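Local coordinates for protein seryl-tRNA synthetase (Pyrococcus horikoshii, PDB 2ZR2) that catalyses the ATP-dependent attachment of serine to tRNA(Ser), and probably also to tRNA(Sec), working as a class II aminoacyl-tRNA synthetase dimer, at residues W129-V134 with K149-I154; S183-L188 with V299-K304; A198-A203 with I408-A413; K355-A360 with F368-S373. All coordinates share one frame; numbering follows the deposited sequence.

Interaction 1. Residues W129-V134 with K149-I154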
# COMPACT_ATOMS: atom_id res chain seq x y z
N TRP A 129 9.64 28.42 -16.69
CA TRP A 129 10.22 27.65 -17.78
C TRP A 129 9.13 27.20 -18.74
O TRP A 129 8.05 26.82 -18.32
CB TRP A 129 10.92 26.40 -17.23
CG TRP A 129 11.63 25.62 -18.31
CD1 TRP A 129 12.92 25.82 -18.74
CD2 TRP A 129 11.07 24.63 -19.19
NE1 TRP A 129 13.19 25.02 -19.83
CE2 TRP A 129 12.07 24.28 -20.13
CE3 TRP A 129 9.82 24.01 -19.28
CZ2 TRP A 129 11.87 23.34 -21.14
CZ3 TRP A 129 9.61 23.06 -20.29
CH2 TRP A 129 10.63 22.74 -21.21
N GLY A 130 9.41 27.25 -20.04
CA GLY A 130 8.46 26.77 -21.04
C GLY A 130 7.51 27.72 -21.75
O GLY A 130 7.36 28.89 -21.36
N LYS A 131 6.84 27.20 -22.79
CA LYS A 131 5.86 27.97 -23.57
C LYS A 131 4.44 27.46 -23.33
O LYS A 131 3.96 26.56 -24.03
CB LYS A 131 6.18 27.88 -25.07
CG LYS A 131 5.26 28.71 -25.95
CD LYS A 131 5.77 28.70 -27.38
CE LYS A 131 5.03 29.70 -28.26
NZ LYS A 131 5.50 29.64 -29.68
N ALA A 132 3.77 28.06 -22.35
CA ALA A 132 2.42 27.67 -22.00
C ALA A 132 1.41 27.88 -23.09
O ALA A 132 1.44 28.86 -23.83
CB ALA A 132 1.95 28.42 -20.76
N ARG A 133 0.50 26.93 -23.18
CA ARG A 133 -0.57 27.00 -24.14
C ARG A 133 -1.73 27.51 -23.29
O ARG A 133 -2.14 26.85 -22.34
CB ARG A 133 -0.82 25.61 -24.70
CG ARG A 133 0.45 25.03 -25.33
CD ARG A 133 0.25 23.61 -25.80
NE ARG A 133 -0.85 23.50 -26.75
CZ ARG A 133 -1.53 22.38 -26.96
NH1 ARG A 133 -1.23 21.28 -26.28
NH2 ARG A 133 -2.52 22.35 -27.85
N VAL A 134 -2.23 28.71 -23.62
CA VAL A 134 -3.31 29.33 -22.86
C VAL A 134 -4.58 29.62 -23.64
O VAL A 134 -4.54 30.15 -24.75
CB VAL A 134 -2.83 30.67 -22.24
CG1 VAL A 134 -3.91 31.25 -21.35
CG2 VAL A 134 -1.54 30.47 -21.45
N LYS A 149 6.53 37.14 -17.12
CA LYS A 149 7.85 36.55 -17.33
C LYS A 149 7.87 35.16 -17.99
O LYS A 149 8.92 34.51 -18.02
CB LYS A 149 8.59 36.47 -15.98
CG LYS A 149 8.59 37.77 -15.17
CD LYS A 149 9.33 37.62 -13.84
CE LYS A 149 9.15 38.87 -12.98
NZ LYS A 149 9.87 38.79 -11.67
N MET A 150 6.76 34.70 -18.54
CA MET A 150 6.76 33.37 -19.15
C MET A 150 6.24 33.37 -20.58
O MET A 150 5.24 34.03 -20.90
CB MET A 150 5.94 32.40 -18.28
CG MET A 150 5.66 31.05 -18.93
SD MET A 150 4.80 29.89 -17.85
CE MET A 150 5.69 28.43 -18.18
N GLU A 151 6.91 32.60 -21.44
CA GLU A 151 6.55 32.49 -22.85
C GLU A 151 5.23 31.74 -23.01
O GLU A 151 5.03 30.69 -22.41
CB GLU A 151 7.65 31.75 -23.60
CG GLU A 151 7.56 31.85 -25.10
CD GLU A 151 7.76 33.27 -25.58
OE1 GLU A 151 8.91 33.75 -25.53
OE2 GLU A 151 6.76 33.91 -25.99
N TYR A 152 4.31 32.27 -23.82
CA TYR A 152 3.04 31.58 -24.02
C TYR A 152 2.50 31.66 -25.43
O TYR A 152 3.00 32.40 -26.27
CB TYR A 152 1.98 32.09 -23.04
CG TYR A 152 1.57 33.52 -23.27
CD1 TYR A 152 0.35 33.84 -23.87
CD2 TYR A 152 2.40 34.57 -22.87
CE1 TYR A 152 -0.03 35.18 -24.07
CE2 TYR A 152 2.04 35.89 -23.07
CZ TYR A 152 0.83 36.19 -23.66
OH TYR A 152 0.52 37.52 -23.82
N GLU A 153 1.46 30.87 -25.69
CA GLU A 153 0.82 30.81 -26.99
C GLU A 153 -0.68 30.73 -26.71
O GLU A 153 -1.10 30.00 -25.82
CB GLU A 153 1.30 29.55 -27.72
CG GLU A 153 0.44 29.12 -28.89
CD GLU A 153 0.89 27.80 -29.48
OE1 GLU A 153 2.04 27.73 -29.99
OE2 GLU A 153 0.11 26.82 -29.42
N ILE A 154 -1.48 31.48 -27.45
CA ILE A 154 -2.91 31.46 -27.23
C ILE A 154 -3.55 30.28 -27.94
O ILE A 154 -3.06 29.83 -28.97
CB ILE A 154 -3.58 32.75 -27.73
CG1 ILE A 154 -2.96 33.97 -27.03
CG2 ILE A 154 -5.08 32.69 -27.48
CD1 ILE A 154 -3.26 34.07 -25.56

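Interaction 2. Residues S183-L188 with V299-K304. With AMP (adenosine monophosphate), chain C; SO4 (sulfate ion), chain D.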
# COMPACT_ATOMS: atom_id res chain seq x y z
N SER A 183 -14.83 7.46 -2.34
CA SER A 183 -14.40 8.59 -3.15
C SER A 183 -12.91 8.82 -3.10
O SER A 183 -12.22 8.43 -2.14
CB SER A 183 -15.14 9.86 -2.73
OG SER A 183 -14.87 10.16 -1.38
N ARG A 184 -12.42 9.47 -4.15
CA ARG A 184 -11.02 9.80 -4.31
C ARG A 184 -10.06 8.63 -4.49
O ARG A 184 -8.84 8.78 -4.32
CB ARG A 184 -10.59 10.78 -3.20
CG ARG A 184 -11.32 12.13 -3.39
CD ARG A 184 -10.72 13.33 -2.67
NE ARG A 184 -10.85 13.22 -1.23
CZ ARG A 184 -10.41 14.13 -0.37
NH1 ARG A 184 -10.57 13.94 0.93
NH2 ARG A 184 -9.81 15.24 -0.82
N PHE A 185 -10.62 7.48 -4.87
CA PHE A 185 -9.87 6.27 -5.22
C PHE A 185 -10.19 6.09 -6.71
O PHE A 185 -11.12 6.71 -7.21
CB PHE A 185 -10.36 5.04 -4.47
CG PHE A 185 -9.74 4.85 -3.13
CD1 PHE A 185 -10.42 5.21 -1.98
CD2 PHE A 185 -8.46 4.32 -3.02
CE1 PHE A 185 -9.84 5.03 -0.73
CE2 PHE A 185 -7.86 4.14 -1.78
CZ PHE A 185 -8.55 4.49 -0.63
N TYR A 186 -9.46 5.24 -7.42
CA TYR A 186 -9.74 5.07 -8.84
C TYR A 186 -9.12 3.81 -9.41
O TYR A 186 -8.29 3.17 -8.76
CB TYR A 186 -9.14 6.23 -9.60
CG TYR A 186 -7.67 6.38 -9.26
CD1 TYR A 186 -7.26 7.22 -8.22
CD2 TYR A 186 -6.70 5.61 -9.91
CE1 TYR A 186 -5.92 7.28 -7.83
CE2 TYR A 186 -5.35 5.66 -9.52
CZ TYR A 186 -4.97 6.51 -8.48
OH TYR A 186 -3.66 6.60 -8.08
N TYR A 187 -9.55 3.45 -10.62
CA TYR A 187 -8.96 2.33 -11.37
C TYR A 187 -8.29 3.05 -12.56
O TYR A 187 -8.89 3.90 -13.22
CB TYR A 187 -10.01 1.37 -11.99
CG TYR A 187 -10.66 0.36 -11.07
CD1 TYR A 187 -11.87 0.65 -10.44
CD2 TYR A 187 -10.08 -0.89 -10.86
CE1 TYR A 187 -12.49 -0.29 -9.62
CE2 TYR A 187 -10.69 -1.84 -10.03
CZ TYR A 187 -11.89 -1.53 -9.42
OH TYR A 187 -12.49 -2.44 -8.58
N LEU A 188 -7.03 2.74 -12.82
CA LEU A 188 -6.36 3.33 -13.96
C LEU A 188 -6.35 2.23 -15.05
O LEU A 188 -6.17 1.04 -14.75
CB LEU A 188 -4.94 3.73 -13.56
CG LEU A 188 -4.61 5.22 -13.61
CD1 LEU A 188 -5.80 6.06 -13.18
CD2 LEU A 188 -3.39 5.46 -12.73
N VAL A 299 -5.86 12.41 -4.68
CA VAL A 299 -6.51 11.15 -4.34
C VAL A 299 -5.92 10.51 -3.10
O VAL A 299 -4.96 11.01 -2.52
CB VAL A 299 -6.36 10.17 -5.52
CG1 VAL A 299 -7.17 10.65 -6.70
CG2 VAL A 299 -4.90 10.10 -5.93
N HIS A 300 -6.49 9.38 -2.71
CA HIS A 300 -5.99 8.66 -1.55
C HIS A 300 -4.70 7.87 -1.80
O HIS A 300 -3.92 7.68 -0.87
CB HIS A 300 -7.08 7.73 -1.01
CG HIS A 300 -8.21 8.47 -0.37
ND1 HIS A 300 -8.02 9.34 0.68
CD2 HIS A 300 -9.53 8.48 -0.64
CE1 HIS A 300 -9.19 9.85 1.04
NE2 HIS A 300 -10.12 9.35 0.25
N GLN A 301 -4.49 7.40 -3.04
CA GLN A 301 -3.26 6.67 -3.36
C GLN A 301 -2.62 7.13 -4.66
O GLN A 301 -3.30 7.41 -5.64
CB GLN A 301 -3.50 5.15 -3.43
CG GLN A 301 -4.01 4.66 -4.75
CD GLN A 301 -4.32 3.17 -4.76
OE1 GLN A 301 -4.92 2.65 -3.82
NE2 GLN A 301 -3.93 2.49 -5.82
N PHE A 302 -1.29 7.21 -4.66
CA PHE A 302 -0.55 7.58 -5.86
C PHE A 302 0.87 7.06 -5.75
O PHE A 302 1.34 6.75 -4.66
CB PHE A 302 -0.51 9.10 -6.09
CG PHE A 302 -0.01 9.89 -4.92
CD1 PHE A 302 -0.82 10.10 -3.81
CD2 PHE A 302 1.27 10.43 -4.92
CE1 PHE A 302 -0.35 10.85 -2.71
CE2 PHE A 302 1.75 11.18 -3.83
CZ PHE A 302 0.93 11.39 -2.73
N HIS A 303 1.52 6.95 -6.89
CA HIS A 303 2.89 6.47 -6.97
C HIS A 303 3.82 7.66 -7.01
O HIS A 303 3.52 8.69 -7.62
CB HIS A 303 3.04 5.65 -8.22
CG HIS A 303 2.19 4.43 -8.23
ND1 HIS A 303 1.81 3.79 -9.39
CD2 HIS A 303 1.67 3.70 -7.21
CE1 HIS A 303 1.08 2.72 -9.08
NE2 HIS A 303 0.99 2.65 -7.77
N LYS A 304 4.95 7.56 -6.32
CA LYS A 304 5.90 8.65 -6.31
C LYS A 304 7.34 8.24 -6.13
O LYS A 304 7.69 7.48 -5.23
CB LYS A 304 5.53 9.67 -5.23
CG LYS A 304 6.53 10.82 -5.15
CD LYS A 304 6.02 12.00 -4.30
CE LYS A 304 5.77 11.58 -2.86
NZ LYS A 304 6.94 10.83 -2.31
P AMP C . 4.35 16.37 -0.20
O1P AMP C . 5.41 17.35 -0.50
O2P AMP C . 4.69 14.84 0.13
O3P AMP C . 2.88 16.81 0.34
O5' AMP C . 3.81 16.05 -1.70
C5' AMP C . 4.71 15.99 -2.80
C4' AMP C . 3.98 15.68 -4.10
O4' AMP C . 3.21 14.47 -3.97
C3' AMP C . 2.95 16.75 -4.47
O3' AMP C . 3.61 17.85 -5.09
C2' AMP C . 2.17 16.00 -5.52
O2' AMP C . 2.92 15.92 -6.73
C1' AMP C . 2.03 14.61 -4.88
N9 AMP C . 0.80 14.53 -4.04
C8 AMP C . 0.67 14.94 -2.76
N7 AMP C . -0.57 14.66 -2.34
C5 AMP C . -1.22 14.08 -3.35
C6 AMP C . -2.51 13.58 -3.50
N6 AMP C . -3.37 13.63 -2.50
N1 AMP C . -2.87 13.03 -4.69
C2 AMP C . -2.01 12.96 -5.71
N3 AMP C . -0.76 13.44 -5.58
C4 AMP C . -0.35 14.00 -4.42
S SO4 D . -13.02 11.29 1.06
O1 SO4 D . -13.34 9.96 1.63
O2 SO4 D . -12.42 11.12 -0.28
O3 SO4 D . -14.25 12.10 0.94
O4 SO4 D . -12.08 11.99 1.95

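Interaction 3. Residues A198-A203 with I408-A413. With AMP (adenosine monophosphate), chain C; SO4 (sulfate ion), chain F.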
# COMPACT_ATOMS: atom_id res chain seq x y z
N ALA A 198 5.89 4.02 -16.82
CA ALA A 198 6.92 4.68 -17.61
C ALA A 198 7.51 5.86 -16.85
O ALA A 198 8.72 6.03 -16.81
CB ALA A 198 6.35 5.15 -18.96
N LEU A 199 6.64 6.65 -16.24
CA LEU A 199 7.09 7.82 -15.49
C LEU A 199 7.96 7.44 -14.31
O LEU A 199 8.89 8.16 -13.97
CB LEU A 199 5.87 8.65 -15.04
CG LEU A 199 5.20 9.45 -16.17
CD1 LEU A 199 3.79 9.88 -15.81
CD2 LEU A 199 6.06 10.66 -16.49
N ILE A 200 7.68 6.30 -13.68
CA ILE A 200 8.48 5.83 -12.56
C ILE A 200 9.88 5.46 -13.07
O ILE A 200 10.89 5.89 -12.51
CB ILE A 200 7.82 4.61 -11.91
CG1 ILE A 200 6.58 5.06 -11.15
CG2 ILE A 200 8.80 3.87 -10.97
CD1 ILE A 200 5.81 3.91 -10.51
N ARG A 201 9.95 4.66 -14.14
CA ARG A 201 11.26 4.28 -14.68
C ARG A 201 12.08 5.48 -15.13
O ARG A 201 13.26 5.60 -14.79
CB ARG A 201 11.12 3.30 -15.85
CG ARG A 201 11.20 1.83 -15.44
CD ARG A 201 12.30 1.58 -14.40
NE ARG A 201 13.67 1.71 -14.90
CZ ARG A 201 14.29 0.78 -15.63
NH1 ARG A 201 15.54 0.99 -16.02
NH2 ARG A 201 13.67 -0.34 -15.98
N PHE A 202 11.46 6.37 -15.90
CA PHE A 202 12.13 7.57 -16.36
C PHE A 202 12.77 8.25 -15.14
O PHE A 202 13.99 8.38 -15.06
CB PHE A 202 11.11 8.50 -17.02
CG PHE A 202 11.64 9.84 -17.38
CD1 PHE A 202 12.70 9.97 -18.27
CD2 PHE A 202 11.10 10.99 -16.80
CE1 PHE A 202 13.21 11.24 -18.59
CE2 PHE A 202 11.60 12.27 -17.10
CZ PHE A 202 12.66 12.39 -17.99
N ALA A 203 11.94 8.65 -14.19
CA ALA A 203 12.41 9.31 -12.98
C ALA A 203 13.54 8.54 -12.35
O ALA A 203 14.60 9.09 -12.04
CB ALA A 203 11.28 9.43 -11.98
N ILE A 408 9.07 12.49 -9.35
CA ILE A 408 7.83 12.45 -10.09
C ILE A 408 6.79 11.68 -9.31
O ILE A 408 7.02 10.57 -8.82
CB ILE A 408 7.97 11.77 -11.45
CG1 ILE A 408 8.74 12.66 -12.40
CG2 ILE A 408 6.58 11.49 -12.03
CD1 ILE A 408 8.95 12.03 -13.79
N ALA A 409 5.63 12.31 -9.15
CA ALA A 409 4.52 11.67 -8.49
C ALA A 409 3.67 11.48 -9.73
O ALA A 409 3.19 12.45 -10.31
CB ALA A 409 3.89 12.63 -7.51
N THR A 410 3.52 10.24 -10.16
CA THR A 410 2.79 9.93 -11.38
C THR A 410 1.41 10.57 -11.50
O THR A 410 1.08 11.11 -12.55
CB THR A 410 2.68 8.40 -11.60
OG1 THR A 410 2.01 7.79 -10.49
CG2 THR A 410 4.07 7.79 -11.73
N SER A 411 0.62 10.52 -10.44
CA SER A 411 -0.72 11.11 -10.44
C SER A 411 -0.72 12.47 -11.16
O SER A 411 -1.32 12.61 -12.23
CB SER A 411 -1.18 11.30 -9.00
OG SER A 411 -0.16 12.01 -8.28
N ARG A 412 -0.03 13.45 -10.59
CA ARG A 412 -0.00 14.78 -11.16
C ARG A 412 0.82 14.93 -12.43
O ARG A 412 0.46 15.72 -13.32
CB ARG A 412 0.43 15.77 -10.09
CG ARG A 412 -0.53 15.72 -8.92
CD ARG A 412 -0.29 16.81 -7.91
NE ARG A 412 -1.34 16.81 -6.91
CZ ARG A 412 -1.41 17.66 -5.89
NH1 ARG A 412 -2.42 17.58 -5.03
NH2 ARG A 412 -0.48 18.60 -5.73
N ALA A 413 1.90 14.18 -12.54
CA ALA A 413 2.71 14.22 -13.75
C ALA A 413 1.75 13.85 -14.90
O ALA A 413 1.78 14.43 -15.98
CB ALA A 413 3.84 13.21 -13.66
P AMP C . 4.35 16.37 -0.20
O1P AMP C . 5.41 17.35 -0.50
O2P AMP C . 4.69 14.84 0.13
O3P AMP C . 2.88 16.81 0.34
O5' AMP C . 3.81 16.05 -1.70
C5' AMP C . 4.71 15.99 -2.80
C4' AMP C . 3.98 15.68 -4.10
O4' AMP C . 3.21 14.47 -3.97
C3' AMP C . 2.95 16.75 -4.47
O3' AMP C . 3.61 17.85 -5.09
C2' AMP C . 2.17 16.00 -5.52
O2' AMP C . 2.92 15.92 -6.73
C1' AMP C . 2.03 14.61 -4.88
N9 AMP C . 0.80 14.53 -4.04
C8 AMP C . 0.67 14.94 -2.76
N7 AMP C . -0.57 14.66 -2.34
C5 AMP C . -1.22 14.08 -3.35
C6 AMP C . -2.51 13.58 -3.50
N6 AMP C . -3.37 13.63 -2.50
N1 AMP C . -2.87 13.03 -4.69
C2 AMP C . -2.01 12.96 -5.71
N3 AMP C . -0.76 13.44 -5.58
C4 AMP C . -0.35 14.00 -4.42
S SO4 F . -2.68 21.58 -3.82
O1 SO4 F . -2.73 20.16 -3.39
O2 SO4 F . -3.19 22.43 -2.72
O3 SO4 F . -3.50 21.77 -5.02
O4 SO4 F . -1.29 21.97 -4.15

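Interaction 4. Residues K355-A360 with F368-S373. With AMP (adenosine monophosphate), chain C; SO4 (sulfate ion), chain E.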
# COMPACT_ATOMS: atom_id res chain seq x y z
N LYS A 355 11.39 25.78 1.47
CA LYS A 355 10.79 24.86 0.51
C LYS A 355 10.51 25.43 -0.89
O LYS A 355 9.92 26.50 -1.03
CB LYS A 355 9.50 24.30 1.13
CG LYS A 355 8.65 23.45 0.21
CD LYS A 355 7.85 22.37 0.97
CE LYS A 355 6.82 22.92 1.93
NZ LYS A 355 6.01 21.86 2.60
N TYR A 356 10.94 24.70 -1.91
CA TYR A 356 10.70 25.09 -3.30
C TYR A 356 9.68 24.11 -3.86
O TYR A 356 9.82 22.91 -3.66
CB TYR A 356 11.98 24.95 -4.12
CG TYR A 356 13.02 26.00 -3.84
CD1 TYR A 356 14.36 25.65 -3.72
CD2 TYR A 356 12.67 27.34 -3.71
CE1 TYR A 356 15.34 26.62 -3.48
CE2 TYR A 356 13.63 28.31 -3.47
CZ TYR A 356 14.97 27.94 -3.35
OH TYR A 356 15.92 28.89 -3.09
N ASP A 357 8.67 24.61 -4.56
CA ASP A 357 7.66 23.75 -5.18
C ASP A 357 7.67 24.03 -6.67
O ASP A 357 7.91 25.15 -7.10
CB ASP A 357 6.24 24.09 -4.68
CG ASP A 357 5.94 23.54 -3.29
OD1 ASP A 357 6.87 23.16 -2.56
OD2 ASP A 357 4.74 23.52 -2.94
N ILE A 358 7.40 23.01 -7.47
CA ILE A 358 7.30 23.20 -8.91
C ILE A 358 5.81 23.14 -9.21
O ILE A 358 5.17 22.11 -8.98
CB ILE A 358 7.95 22.08 -9.72
CG1 ILE A 358 9.45 21.99 -9.40
CG2 ILE A 358 7.72 22.35 -11.21
CD1 ILE A 358 10.21 20.97 -10.27
N GLU A 359 5.26 24.24 -9.71
CA GLU A 359 3.84 24.26 -10.04
C GLU A 359 3.77 24.26 -11.54
O GLU A 359 4.27 25.17 -12.19
CB GLU A 359 3.16 25.51 -9.47
CG GLU A 359 2.93 25.44 -7.96
CD GLU A 359 2.62 26.80 -7.34
OE1 GLU A 359 2.49 26.88 -6.09
OE2 GLU A 359 2.52 27.80 -8.08
N ALA A 360 3.15 23.22 -12.09
CA ALA A 360 3.01 23.08 -13.53
C ALA A 360 1.84 23.88 -14.05
O ALA A 360 0.84 24.08 -13.34
CB ALA A 360 2.82 21.63 -13.89
N PHE A 368 -1.59 27.29 -12.45
CA PHE A 368 -0.38 26.55 -12.09
C PHE A 368 -0.72 25.68 -10.87
O PHE A 368 -1.29 26.18 -9.89
CB PHE A 368 0.77 27.48 -11.69
CG PHE A 368 1.34 28.30 -12.82
CD1 PHE A 368 0.78 29.51 -13.18
CD2 PHE A 368 2.48 27.86 -13.50
CE1 PHE A 368 1.34 30.29 -14.18
CE2 PHE A 368 3.05 28.63 -14.51
CZ PHE A 368 2.48 29.84 -14.85
N ARG A 369 -0.39 24.39 -10.91
CA ARG A 369 -0.69 23.52 -9.77
C ARG A 369 0.58 22.81 -9.33
O ARG A 369 1.42 22.44 -10.16
CB ARG A 369 -1.75 22.48 -10.14
CG ARG A 369 -2.98 23.02 -10.83
CD ARG A 369 -3.60 24.13 -10.01
NE ARG A 369 -3.83 23.75 -8.62
CZ ARG A 369 -4.72 22.86 -8.21
NH1 ARG A 369 -4.84 22.60 -6.92
NH2 ARG A 369 -5.50 22.21 -9.07
N GLU A 370 0.73 22.61 -8.02
CA GLU A 370 1.91 21.93 -7.50
C GLU A 370 2.05 20.57 -8.13
O GLU A 370 1.09 19.81 -8.26
CB GLU A 370 1.85 21.75 -5.99
CG GLU A 370 3.00 20.93 -5.45
CD GLU A 370 2.84 20.58 -3.99
OE1 GLU A 370 3.60 19.71 -3.50
OE2 GLU A 370 1.95 21.18 -3.34
N VAL A 371 3.28 20.24 -8.48
CA VAL A 371 3.56 18.97 -9.09
C VAL A 371 4.77 18.33 -8.37
O VAL A 371 4.94 17.12 -8.40
CB VAL A 371 3.74 19.20 -10.59
CG1 VAL A 371 5.20 19.38 -10.94
CG2 VAL A 371 3.06 18.09 -11.36
N VAL A 372 5.62 19.14 -7.73
CA VAL A 372 6.74 18.59 -6.94
C VAL A 372 7.11 19.53 -5.82
O VAL A 372 6.82 20.73 -5.86
CB VAL A 372 8.06 18.29 -7.77
CG1 VAL A 372 7.77 18.15 -9.23
CG2 VAL A 372 9.12 19.32 -7.49
N SER A 373 7.75 18.99 -4.79
CA SER A 373 8.16 19.81 -3.67
C SER A 373 9.52 19.37 -3.08
O SER A 373 9.73 18.18 -2.81
CB SER A 373 7.08 19.78 -2.60
OG SER A 373 7.38 20.72 -1.59
P AMP C . 4.35 16.37 -0.20
O1P AMP C . 5.41 17.35 -0.50
O2P AMP C . 4.69 14.84 0.13
O3P AMP C . 2.88 16.81 0.34
O5' AMP C . 3.81 16.05 -1.70
C5' AMP C . 4.71 15.99 -2.80
C4' AMP C . 3.98 15.68 -4.10
O4' AMP C . 3.21 14.47 -3.97
C3' AMP C . 2.95 16.75 -4.47
O3' AMP C . 3.61 17.85 -5.09
C2' AMP C . 2.17 16.00 -5.52
O2' AMP C . 2.92 15.92 -6.73
C1' AMP C . 2.03 14.61 -4.88
N9 AMP C . 0.80 14.53 -4.04
C8 AMP C . 0.67 14.94 -2.76
N7 AMP C . -0.57 14.66 -2.34
C5 AMP C . -1.22 14.08 -3.35
C6 AMP C . -2.51 13.58 -3.50
N6 AMP C . -3.37 13.63 -2.50
N1 AMP C . -2.87 13.03 -4.69
C2 AMP C . -2.01 12.96 -5.71
N3 AMP C . -0.76 13.44 -5.58
C4 AMP C . -0.35 14.00 -4.42
S SO4 E . -8.76 21.90 -6.10
O1 SO4 E . -9.25 20.60 -5.60
O2 SO4 E . -8.81 21.90 -7.57
O3 SO4 E . -9.60 23.00 -5.57
O4 SO4 E . -7.38 22.10 -5.63

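Interaction 1. Residues W129-V134 with K149-I154
Lys131 and Glu151 lie alongside each other on one face of a pair of parallel strands and point the same way. Lys131 CG and Glu151 CG are 4.0 Å apart. Both have CG anti to the backbone N. Lys131 then runs straight on (chi2 173°), which carries its stem obliquely across the side chain of Glu153. There Lys131 CE rests on Glu153 CB at 3.8 Å. The amino group ends near the carboxylate, in a long salt bridge of 4.0 Å from Lys131 NZ to Glu153 OE1. Arg133 shares this face, but its guanidinium turns to the backbone oxygens of Asn420 and Gln422.

The contacts on the other face are apolar. Val134 CG2 meets Tyr152 CB aslant at 4.2 Å. Ala132 CB is 4.3 Å from Tyr152 CB. Phe142 of helix 139-146 packs on Ala132, Val134 and Tyr152. Strand, helix and strand thus form a beta-alpha-beta unit, whose strand 124-135 also pairs antiparallel with strand 338-342 of the catalytic core.

Three backbone bonds set the register. Ala132 N gives to Glu151 O, Glu153 N gives to Ala132 O, and Val134 N gives to Glu153 O at 2.8 Å. The last is almost straight, with 177° at the hydrogen.

The chemistry is divided by face. Backbone bonds and apolar packing hold the strands together, and the long ion pair of the more exposed face probably adds little.

Interaction 2. Residues S183-L188 with V299-K304
Arg184 and His300 meet through backbone and side chain alike. His300 N gives a hydrogen bond to Arg184 O at 2.9 Å. Beside it, Arg184 CB touches His300 CD2. His300 CB sits over one face of the Phe185 ring, 3.8 Å from its centroid, in a CH-pi contact. The two rings themselves are oblique, with planes at 39°. Tyr186 reaches past Val299, whose CG2 lies at the ring edge, 3.6 Å from Tyr186 CE1. Tyr186 OH then gives its proton to Gln301 O, approaching from above the carbonyl plane.

Two bound groups join the first shell. Val299 N binds N1 of AMP at 3.1 Å, and Phe302 lays a ring face over the adenine, with its CZ 3.4 Å from AMP C4. A sulfate, probably from the crystallisation liquor, accepts at O2 from Arg184 NE, His300 NE2 and, more weakly, Ser183 OG. Arg184 NH1 binds its O4.

Further out, Arg283 O takes the bond from His300 ND1, which, with the sulfate at NE2, limits the rotation of the ring. Glu285 O and Thr288 hold the Arg184 guanidinium.

The antiparallel strands 273-282 and 301-311, with Phe302 and Arg283 at the adenine, are consistent with motif 2 of class II synthetases. Strand 187-189 leads into helix 190-209 and pairs with a strand of the second subunit. The backbone N of Tyr219 of that subunit hydrogen-bonds Gln301 OE1.

Interaction 3. Residues A198-A203 with I408-A413
Ile408 points from its short strand into the side of helix 190-209. Ile408 CB lies 4.1 Å from Ala203 CB. The branch Ile408 CG2, anti to the backbone N, leans to Leu199 and comes 4.2 Å from Leu199 CB. The other branch starts at CG1, which also rests on Ala203 CB. With chi2 at 179° the chain stays extended, so CD1 reaches in between Leu199, Phe202 and Ala203. There Ile408 CD1 meets the edge of the Phe202 ring, 3.8 Å from Phe202 CD2. The methyl of Ala203 is 3.9 Å from Ile408 CD1, and Leu199 CD2 lies a little further off. Leu330 of helix 316-333 is a further neighbour of Ile408. Ile408 crosses both Leu199 and Phe202 at about a right angle.

The strand-then-helix of 408-420 matches motif 3 of class II synthetases, and helix 190-209 at the dimer interface matches the helix of motif 1. The side of segment 408-413 turned away from helix 190-209 meets AMP. Ser411 OG binds N3 of AMP, and the Arg412 guanidinium lies over one face of the adenine.

Two residues on from Ile408, Thr410 meets helix 190-209 about a turn before Ala203. Thr410 CG2 packs on Ile200 CG1 at 3.8 Å and on Leu199 CB. Its hydroxyl OG1 turns instead to Asp196 of helix 190-209, with a weak second bond to His303 O. Leu199 CD1 touches Ala413 CB at 4.0 Å. Ile200 also packs on Leu197 of the second subunit.

Interaction 4. Residues K355-A360 with F368-S373
Ile358 forms the tight part of this contact with Val371 and Val372. Its carbonyl O accepts two backbone bonds, from Val371 N at 2.7 Å and from Val372 N at 3.3 Å. The first comes nearly head-on to the oxygen and the second lies in the carbonyl plane. Ile358 CG2 packs on Val371 CG1 at 3.9 Å, and its other branch, CG1 and CD1, lies obliquely on Val372 CG2. Phe331 of helix 316-333 closes over both valines.

The Asp357 and Ser373 end is polar but buried and held. Ser373 OG gives a 2.7 Å hydrogen bond to Asp357 OD1, from above the carboxylate plane. Asp357 OD2 and Glu370 OE2, like charges, stand 3.7 Å apart.

The looser, solvent side has partly exposed Glu359 and Arg369. Glu359 CB meets Phe368 CB, its CG lies against the Glu370 backbone, and OE2 goes to Arg339. Arg369 leads out to Gln365 and a sulfate.

Glu370 OE1 accepts from AMP O3', but the modelled separation is very short and doubtful in detail at 2.8 Å resolution. Val371 O takes a weak bond from O2'. The structure is a classic beta bulge in an antiparallel hairpin, with the bulged strand lining the ATP site of a class II synthetase core.

How the interactions relate
Interactions 2, 3 and 4 all touch the same AMP, whereas interaction 1 lies further out. The centres of 2 and 3 are about 14 Å apart, as are those of 3 and 4. Interactions 2 and 3 are joined where strands 301-311 and 408-409 pair, with a probable hydrogen bond of 3.0 Å from Thr410 N to His303 O. Interactions 3 and 4 meet where Arg412 NH2 probably bonds Glu370 O at 3.2 Å. The adenine lies between Phe302 of interaction 2 and Arg412 of interaction 3, and the ribose hydroxyls reach interaction 4. Interaction 1 touches only interaction 4, through Met150 SD against Phe368 CZ at 3.8 Å. Interactions 2 and 3 also reach the second subunit.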